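Exo-beta-1,3-glucanase (PDB 4PEY) hydrolyses laminarin and laminarioligosaccharides, working from the non-reducing ends of beta-1,3-glucans to yield glucose and laminaribiose. Local coordinates at residues A[411-414]-A[415-418]; A[436-439]-A[440-444]. The protein carries 1 engineered substitution. One frame throughout, in Å; residues are numbered along the deposited sequence.

Interaction 1 of 2, residues A[411-414]-A[415-418]; sequences GWET and NRAD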
loop_
_atom_site.group_PDB
_atom_site.type_symbol
_atom_site.label_atom_id
_atom_site.label_comp_id
_atom_site.label_asym_id
_atom_site.label_seq_id
_atom_site.Cartn_x
_atom_site.Cartn_y
_atom_site.Cartn_z
ATOM N N GLY A 411 -13.995 7.222 -16.511
ATOM C CA GLY A 411 -15.365 7.684 -16.624
ATOM C C GLY A 411 -16.286 6.811 -15.800
ATOM O O GLY A 411 -15.968 5.651 -15.540
ATOM N N TRP A 412 -17.437 7.359 -15.414
ATOM C CA TRP A 412 -18.381 6.662 -14.548
ATOM C C TRP A 412 -18.705 5.259 -15.077
ATOM O O TRP A 412 -18.868 4.311 -14.309
ATOM C CB TRP A 412 -19.659 7.492 -14.394
ATOM C CG TRP A 412 -20.648 6.917 -13.419
ATOM C CD1 TRP A 412 -21.902 6.456 -13.702
ATOM C CD2 TRP A 412 -20.467 6.742 -12.008
ATOM N NE1 TRP A 412 -22.511 6.007 -12.562
ATOM C CE2 TRP A 412 -21.653 6.161 -11.507
ATOM C CE3 TRP A 412 -19.420 7.017 -11.121
ATOM C CZ2 TRP A 412 -21.824 5.851 -10.154
ATOM C CZ3 TRP A 412 -19.592 6.710 -9.772
ATOM C CH2 TRP A 412 -20.786 6.135 -9.304
ATOM N N GLU A 413 -18.783 5.129 -16.395
ATOM C CA GLU A 413 -18.941 3.802 -16.967
ATOM C C GLU A 413 -17.645 3.302 -17.610
ATOM O O GLU A 413 -17.354 2.115 -17.538
ATOM C CB GLU A 413 -20.102 3.781 -17.968
ATOM C CG GLU A 413 -21.481 3.730 -17.289
ATOM C CD GLU A 413 -21.571 2.664 -16.185
ATOM O OE1 GLU A 413 -21.617 1.451 -16.506
ATOM O OE2 GLU A 413 -21.593 3.042 -14.988
ATOM N N THR A 414 -16.839 4.197 -18.174
ATOM C CA THR A 414 -15.610 3.801 -18.875
ATOM C C THR A 414 -14.639 2.987 -18.011
ATOM O O THR A 414 -14.101 1.973 -18.480
ATOM C CB THR A 414 -14.889 5.037 -19.441
ATOM O OG1 THR A 414 -15.784 5.728 -20.323
ATOM C CG2 THR A 414 -13.630 4.640 -20.216
ATOM N N ASN A 415 -14.420 3.396 -16.764
ATOM C CA ASN A 415 -13.647 2.542 -15.862
ATOM C C ASN A 415 -14.440 2.183 -14.604
ATOM O O ASN A 415 -13.925 2.216 -13.484
ATOM C CB ASN A 415 -12.272 3.166 -15.505
ATOM C CG ASN A 415 -12.351 4.360 -14.553
ATOM O OD1 ASN A 415 -13.277 5.163 -14.607
ATOM N ND2 ASN A 415 -11.328 4.497 -13.698
ATOM N N ARG A 416 -15.693 1.794 -14.805
ATOM C CA ARG A 416 -16.534 1.328 -13.715
ATOM C C ARG A 416 -15.853 0.224 -12.910
ATOM O O ARG A 416 -15.302 -0.724 -13.488
ATOM C CB ARG A 416 -17.865 0.818 -14.258
ATOM C CG ARG A 416 -18.753 0.213 -13.195
ATOM C CD ARG A 416 -20.054 -0.286 -13.781
ATOM N NE ARG A 416 -20.879 -0.909 -12.759
ATOM C CZ ARG A 416 -22.055 -1.476 -12.997
ATOM N NH1 ARG A 416 -22.743 -2.025 -12.002
ATOM N NH2 ARG A 416 -22.540 -1.495 -14.233
ATOM N N ALA A 417 -15.892 0.353 -11.591
ATOM C CA ALA A 417 -15.391 -0.672 -10.682
ATOM C C ALA A 417 -16.223 -0.563 -9.408
ATOM O O ALA A 417 -16.032 0.364 -8.618
ATOM C CB ALA A 417 -13.889 -0.492 -10.402
ATOM N N ASP A 418 -17.180 -1.471 -9.237
ATOM C CA ASP A 418 -18.159 -1.323 -8.164
ATOM C C ASP A 418 -17.560 -1.499 -6.770
ATOM O O ASP A 418 -17.845 -0.713 -5.875
ATOM C CB ASP A 418 -19.318 -2.312 -8.347
ATOM C CG ASP A 418 -20.349 -1.832 -9.364
ATOM O OD1 ASP A 418 -20.291 -0.653 -9.778
ATOM O OD2 ASP A 418 -21.236 -2.635 -9.729
#

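Interaction 2 of 2, residues A[436-439]-A[440-444]; sequences EHFN and KYDVQ. With BGC (beta-D-glucopyranose), chain B.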
loop_
_atom_site.group_PDB
_atom_site.type_symbol
_atom_site.label_atom_id
_atom_site.label_comp_id
_atom_site.label_asym_id
_atom_site.label_seq_id
_atom_site.Cartn_x
_atom_site.Cartn_y
_atom_site.Cartn_z
ATOM N N GLU A 436 -9.946 3.660 -2.824
ATOM C CA GLU A 436 -10.562 4.896 -3.346
ATOM C C GLU A 436 -11.333 4.794 -4.655
ATOM O O GLU A 436 -10.899 4.114 -5.594
ATOM C CB GLU A 436 -9.500 5.971 -3.572
ATOM C CG GLU A 436 -8.553 6.250 -2.423
ATOM C CD GLU A 436 -7.659 7.408 -2.769
ATOM O OE1 GLU A 436 -6.744 7.207 -3.604
ATOM O OE2 GLU A 436 -7.913 8.529 -2.262
ATOM N N HIS A 437 -12.463 5.512 -4.684
ATOM C CA HIS A 437 -13.199 5.943 -5.880
ATOM C C HIS A 437 -14.124 4.898 -6.514
ATOM O O HIS A 437 -14.601 5.109 -7.630
ATOM C CB HIS A 437 -12.241 6.468 -6.966
ATOM C CG HIS A 437 -11.273 7.508 -6.487
ATOM N ND1 HIS A 437 -11.656 8.633 -5.783
ATOM C CD2 HIS A 437 -9.925 7.592 -6.623
ATOM C CE1 HIS A 437 -10.587 9.358 -5.500
ATOM N NE2 HIS A 437 -9.525 8.745 -5.993
ATOM N N PHE A 438 -14.424 3.809 -5.807
ATOM C CA PHE A 438 -15.273 2.760 -6.380
ATOM C C PHE A 438 -16.729 3.208 -6.529
ATOM O O PHE A 438 -17.193 4.107 -5.812
ATOM C CB PHE A 438 -15.122 1.483 -5.544
ATOM C CG PHE A 438 -13.772 0.886 -5.720
ATOM C CD1 PHE A 438 -13.544 -0.050 -6.721
ATOM C CD2 PHE A 438 -12.691 1.371 -4.994
ATOM C CE1 PHE A 438 -12.272 -0.537 -6.950
ATOM C CE2 PHE A 438 -11.416 0.900 -5.227
ATOM C CZ PHE A 438 -11.202 -0.055 -6.211
ATOM N N ASN A 439 -17.432 2.633 -7.502
ATOM C CA ASN A 439 -18.800 3.083 -7.779
ATOM C C ASN A 439 -19.761 2.723 -6.646
ATOM O O ASN A 439 -20.759 3.417 -6.441
ATOM C CB ASN A 439 -19.334 2.508 -9.107
ATOM C CG ASN A 439 -18.531 2.955 -10.323
ATOM O OD1 ASN A 439 -17.349 2.640 -10.449
ATOM N ND2 ASN A 439 -19.190 3.647 -11.252
ATOM N N LYS A 440 -19.467 1.643 -5.920
ATOM C CA LYS A 440 -20.293 1.228 -4.788
ATOM C C LYS A 440 -19.448 1.157 -3.506
ATOM O O LYS A 440 -18.786 2.141 -3.172
ATOM C CB LYS A 440 -21.003 -0.090 -5.112
ATOM C CG LYS A 440 -21.902 0.065 -6.349
ATOM C CD LYS A 440 -22.803 -1.124 -6.595
ATOM C CE LYS A 440 -23.683 -0.872 -7.820
ATOM N NZ LYS A 440 -24.555 0.331 -7.648
ATOM N N TYR A 441 -19.477 0.041 -2.776
ATOM C CA TYR A 441 -18.721 -0.052 -1.524
ATOM C C TYR A 441 -17.224 -0.191 -1.771
ATOM O O TYR A 441 -16.778 -1.190 -2.345
ATOM C CB TYR A 441 -19.165 -1.255 -0.680
ATOM C CG TYR A 441 -20.591 -1.249 -0.190
ATOM C CD1 TYR A 441 -21.048 -0.271 0.683
ATOM C CD2 TYR A 441 -21.469 -2.260 -0.558
ATOM C CE1 TYR A 441 -22.354 -0.283 1.154
ATOM C CE2 TYR A 441 -22.766 -2.285 -0.090
ATOM C CZ TYR A 441 -23.207 -1.290 0.761
ATOM O OH TYR A 441 -24.504 -1.320 1.226
ATOM N N ASP A 442 -16.432 0.766 -1.298
ATOM C CA ASP A 442 -14.983 0.637 -1.443
ATOM C C ASP A 442 -14.468 -0.568 -0.656
ATOM O O ASP A 442 -13.708 -1.368 -1.193
ATOM C CB ASP A 442 -14.288 1.924 -1.013
ATOM C CG ASP A 442 -14.892 3.143 -1.675
ATOM O OD1 ASP A 442 -15.994 3.548 -1.242
ATOM O OD2 ASP A 442 -14.284 3.690 -2.631
ATOM N N VAL A 443 -14.888 -0.697 0.601
ATOM C CA VAL A 443 -14.550 -1.860 1.418
ATOM C C VAL A 443 -15.816 -2.443 2.028
ATOM O O VAL A 443 -16.648 -1.701 2.569
ATOM C CB VAL A 443 -13.549 -1.502 2.556
ATOM C CG1 VAL A 443 -13.334 -2.691 3.500
ATOM C CG2 VAL A 443 -12.217 -1.046 1.968
ATOM N N GLN A 444 -15.954 -3.762 1.918
ATOM C CA GLN A 444 -17.016 -4.478 2.601
ATOM C C GLN A 444 -16.389 -5.594 3.435
ATOM O O GLN A 444 -15.498 -6.301 2.975
ATOM C CB GLN A 444 -18.031 -5.040 1.599
ATOM C CG GLN A 444 -19.167 -5.815 2.249
ATOM C CD GLN A 444 -20.255 -6.206 1.265
ATOM O OE1 GLN A 444 -20.074 -6.125 0.050
ATOM N NE2 GLN A 444 -21.397 -6.636 1.790
HETATM C C2 BGC B . -6.773 11.265 -4.125
HETATM C C3 BGC B . -6.113 10.406 -5.198
HETATM C C4 BGC B . -6.145 11.136 -6.531
HETATM C C5 BGC B . -5.480 12.495 -6.385
HETATM C C6 BGC B . -5.462 13.237 -7.712
HETATM C C1 BGC B . -6.262 12.708 -4.147
HETATM O O2 BGC B . -6.548 10.677 -2.851
HETATM O O3 BGC B . -6.806 9.183 -5.325
HETATM O O4 BGC B . -5.506 10.375 -7.530
HETATM O O5 BGC B . -6.227 13.246 -5.456
HETATM O O6 BGC B . -6.774 13.638 -8.041
HETATM O O HOH W 1 -16.062 5.517 -3.847
HETATM O O HOH W 2 -23.092 2.987 -8.022
#

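Interaction 1 of 2, residues A[411-414]-A[415-418]
Asn415 folds back on Gly411 and closes a tight turn in the loop between strands 399-403 and 419-423. Its CG sits between its own backbone N and carbonyl carbon (chi1 72°), which swings the amide over the start of the turn. There OD1 accepts the backbone N-H of Gly411 almost in line (N to OD1 2.9 Å, N-H...O angle 176°), although the donor stands above the amide plane. The main chain closes the same ring in the other sense, Asn415 N donating to Gly411 O at 3.0 Å, and Arg416 N reaches Glu413 O at 3.2 Å. Glycine suits position 411, since a side chain there would run into Thr414 OG1. ND2 of the Asn415 amide donates to the carbonyls of Ile375 and Ala404.

On the outer side, Arg416 and Glu413 run alongside each other in the same direction. Arg416 CD packs 3.6 Å from Glu413 OE1, but the NH2 to OE1 approach, 3.8 Å, is a long and rather uncertain salt bridge. Extended from CG to NE, the arginine carries its guanidinium out to Asp418, which has the firmer hold: NE bonds to OD1 and NH1 to OD2 (2.8 Å), one nitrogen to each oxygen. The guanidinium probably offsets the negative charge of both carboxylates, the buried one of Asp418 and the exposed one of Glu413, while the buried amide of Asn415 fixes the turn through directional bonds.

Interaction 2 of 2, residues A[436-439]-A[440-444]
The substrate site lies at the end of strand 429-436 in the parallel beta-helix of this GH55 enzyme, where Glu436 and His437 hold a glucose unit. The Glu436 carboxylate spans two neighbouring sugar hydroxyls: O3 donates to OE1 and O2 to OE2, each at 2.6 Å. Its chain runs straight beyond CG (chi2 -175°), carrying the carboxylate out to the sugar, and Trp400 and Gln456 also bond to it. His437 NE2 adds a bond to the glucose O3 at 2.8 Å, the sugar lying at the ring's edge, while ND1 is hydrogen-bonded to Lys459 O, which fixes the ring's rotation. Replacing Glu436 by an alanine is likely to leave sugar O2 and O3 without their acceptor and Trp400 NE1 and Gln456 NE2 without their mate. Asp405, Trp402 and Gln130 also bond this glucose, and Glu436 and His437 pack on Ala458, engineered in place of the inferred proton donor.

Behind the sugar, buried Asp442 ties together the turn into strand 443-445. OD2 accepts the N-H of Phe438, N to OD2 3.2 Å, from above the carboxylate plane and lies at the edge of the Phe438 ring, the two planes nearly perpendicular (86°). A water donates to OD2 and Phe438 O, and Lys459 salt-bridges OD1. Lys440 NZ is hydrogen-bonded to Tyr477 OH. Strand 399-403 touches Phe438, strand 450-458 lies against Asp442 and Val443, and strand 419-423 meets Lys440 and Tyr441.

The two turns lead into neighbouring strands of the same parallel sheet, 419-423 and 443-445, from the same side of the molecule. Interaction 1 is largely at the surface, and charge pairing dominates its outer side; interaction 2 is buried and devotes its polar groups to the sugar and to an internal carboxylate. They meet directly: Ala417 O lies 2.9 Å from Asn439 N and Asp418 O 2.9 Å from Lys440 N, both probable hydrogen bonds, while the Asn439 amide reaches back to Ala417 N and Trp412 O. Arg403, a substrate-binding residue, bonds to Asn415 O in 415-418 and His437 O in 436-439, linking both turns to the sugar site.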